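Local coordinates for protein peptidoglycan glycosyltransferase (Burkholderia ambifaria, PDB 5UY7) that belongs to the penicillin-binding proteins, with a dimerisation domain and a transpeptidase-type domain related to the beta-lactamases, at residues Val227-Thr232 / Asn489-Val494. Sequence-based numbering, arbitrary orientation.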
loop_
_atom_site.group_PDB
_atom_site.type_symbol
_atom_site.label_atom_id
_atom_site.label_comp_id
_atom_site.label_asym_id
_atom_site.label_seq_id
_atom_site.Cartn_x
_atom_site.Cartn_y
_atom_site.Cartn_z
ATOM N N VAL A 227 -2.836 -6.741 10.053
ATOM C CA VAL A 227 -3.810 -7.416 9.205
ATOM C C VAL A 227 -5.167 -6.807 9.509
ATOM O O VAL A 227 -5.550 -6.695 10.681
ATOM C CB VAL A 227 -3.824 -8.935 9.455
ATOM C CG1 VAL A 227 -4.827 -9.624 8.516
ATOM C CG2 VAL A 227 -2.437 -9.531 9.255
ATOM N N VAL A 228 -5.877 -6.379 8.466
ATOM C CA VAL A 228 -7.170 -5.720 8.610
ATOM C C VAL A 228 -8.225 -6.544 7.883
ATOM O O VAL A 228 -8.026 -6.943 6.730
ATOM C CB VAL A 228 -7.141 -4.288 8.044
ATOM C CG1 VAL A 228 -8.512 -3.633 8.218
ATOM C CG2 VAL A 228 -6.057 -3.453 8.738
ATOM N N ASP A 229 -9.359 -6.767 8.543
ATOM C CA ASP A 229 -10.514 -7.373 7.885
ATOM C C ASP A 229 -11.180 -6.355 6.960
ATOM O O ASP A 229 -11.652 -5.307 7.414
ATOM C CB ASP A 229 -11.501 -7.877 8.940
ATOM C CG ASP A 229 -12.737 -8.515 8.330
ATOM O OD1 ASP A 229 -12.601 -9.517 7.611
ATOM O OD2 ASP A 229 -13.855 -8.025 8.578
ATOM N N VAL A 230 -11.234 -6.674 5.662
ATOM C CA VAL A 230 -11.754 -5.735 4.665
ATOM C C VAL A 230 -13.223 -5.410 4.919
ATOM O O VAL A 230 -13.657 -4.262 4.752
ATOM C CB VAL A 230 -11.534 -6.307 3.249
ATOM C CG1 VAL A 230 -12.252 -5.474 2.200
ATOM C CG2 VAL A 230 -10.048 -6.360 2.952
ATOM N N ARG A 231 -14.014 -6.410 5.312
ATOM C CA ARG A 231 -15.461 -6.221 5.399
ATOM C C ARG A 231 -15.851 -5.293 6.546
ATOM O O ARG A 231 -16.858 -4.578 6.446
ATOM C CB ARG A 231 -16.162 -7.573 5.562
ATOM C CG ARG A 231 -17.682 -7.473 5.689
ATOM C CD ARG A 231 -18.354 -8.840 5.749
ATOM N NE ARG A 231 -18.016 -9.568 6.971
ATOM C CZ ARG A 231 -18.654 -9.426 8.129
ATOM N NH1 ARG A 231 -19.667 -8.574 8.234
ATOM N NH2 ARG A 231 -18.278 -10.133 9.186
ATOM N N THR A 232 -15.080 -5.288 7.633
ATOM C CA THR A 232 -15.457 -4.581 8.849
ATOM C C THR A 232 -14.498 -3.480 9.254
ATOM O O THR A 232 -14.872 -2.647 10.086
ATOM C CB THR A 232 -15.558 -5.552 10.038
ATOM O OG1 THR A 232 -14.261 -6.123 10.296
ATOM C CG2 THR A 232 -16.577 -6.657 9.752
ATOM N N ASN A 489 -11.918 -10.426 -4.794
ATOM C CA ASN A 489 -12.734 -9.891 -3.703
ATOM C C ASN A 489 -12.005 -10.123 -2.386
ATOM O O ASN A 489 -12.283 -11.096 -1.669
ATOM C CB ASN A 489 -14.120 -10.530 -3.694
ATOM C CG ASN A 489 -14.878 -10.259 -4.972
ATOM O OD1 ASN A 489 -14.905 -9.127 -5.459
ATOM N ND2 ASN A 489 -15.469 -11.297 -5.540
ATOM N N PRO A 490 -11.087 -9.237 -2.015
ATOM C CA PRO A 490 -10.212 -9.546 -0.881
ATOM C C PRO A 490 -10.938 -9.562 0.448
ATOM O O PRO A 490 -11.928 -8.852 0.674
ATOM C CB PRO A 490 -9.150 -8.441 -0.919
ATOM C CG PRO A 490 -9.687 -7.387 -1.833
ATOM C CD PRO A 490 -10.650 -8.040 -2.759
ATOM N N ARG A 491 -10.419 -10.412 1.325
ATOM C CA ARG A 491 -10.873 -10.539 2.699
ATOM C C ARG A 491 -10.010 -9.761 3.672
ATOM O O ARG A 491 -10.526 -9.257 4.682
ATOM C CB ARG A 491 -10.871 -12.017 3.099
ATOM C CG ARG A 491 -11.295 -12.265 4.526
ATOM C CD ARG A 491 -12.046 -13.562 4.641
ATOM N NE ARG A 491 -12.336 -13.872 6.032
ATOM C CZ ARG A 491 -12.859 -15.020 6.435
ATOM N NH1 ARG A 491 -13.145 -15.955 5.543
ATOM N NH2 ARG A 491 -13.092 -15.229 7.723
ATOM N N ILE A 492 -8.707 -9.659 3.402
ATOM C CA ILE A 492 -7.790 -8.991 4.314
ATOM C C ILE A 492 -6.900 -8.022 3.552
ATOM O O ILE A 492 -6.637 -8.179 2.355
ATOM C CB ILE A 492 -6.916 -9.997 5.096
ATOM C CG1 ILE A 492 -6.038 -10.810 4.132
ATOM C CG2 ILE A 492 -7.802 -10.893 5.969
ATOM C CD1 ILE A 492 -5.117 -11.814 4.854
ATOM N N VAL A 493 -6.450 -7.000 4.266
ATOM C CA VAL A 493 -5.316 -6.182 3.868
ATOM C C VAL A 493 -4.177 -6.533 4.805
ATOM O O VAL A 493 -4.392 -6.658 6.015
ATOM C CB VAL A 493 -5.648 -4.685 3.941
ATOM C CG1 VAL A 493 -4.367 -3.855 3.971
ATOM C CG2 VAL A 493 -6.511 -4.301 2.751
ATOM N N VAL A 494 -2.984 -6.739 4.249
ATOM C CA VAL A 494 -1.793 -7.051 5.033
ATOM C C VAL A 494 -0.746 -5.990 4.752
ATOM O O VAL A 494 -0.409 -5.738 3.591
ATOM C CB VAL A 494 -1.240 -8.449 4.705
ATOM C CG1 VAL A 494 0.070 -8.697 5.458
ATOM C CG2 VAL A 494 -2.274 -9.514 5.055
HETATM O O HOH W 1 -13.402 -9.238 5.046
HETATM O O HOH W 2 -11.444 -11.966 7.981
#
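The guanidinium of Arg-491 meets Asp-229 through a water lying in its plane at one edge: this water accepts from NE and donates to Asp-229 OD1. Arg-491 NE and Asp-229 OD1 stand 4.6 Å apart, so the opposite charges are bridged by water rather than paired directly. One face of the Arg-231 guanidinium is covered by Thr-232 CG2. A second water donates to Asp-229 OD1 and to Arg-491 O and accepts from Arg-231 N. The other carboxylate oxygen, OD2, takes the Thr-232 hydroxyl on its anti lone pair (OG1 to OD2, 2.6 Å), so bonds at both oxygens fix the carboxylate's rotation. Arg-491 O also receives Val-230 N at 2.9 Å, nearly straight at hydrogen (172°) but from above the carbonyl plane. With Val-230 CG1 anti to the backbone N (chi1 171°), CG2 turns to Arg-491 O, 3.4 Å away. Within the strands, Val-228 and Val-493 form an antiparallel hydrogen-bonded pair; Val-227 CG1 packs on Ile-492 CB at 4.0 Å. Arg-491 and Ile-492 form a classic beta bulge opposite Ala-485. Strand 492-499 lies between 222-229 and 477-485 in the transpeptidase domain's antiparallel sheet, with Val-228, Val-230 and Val-493 against helix 390-401 and Val-227, Ile-492 and Val-494 against helix 509-526.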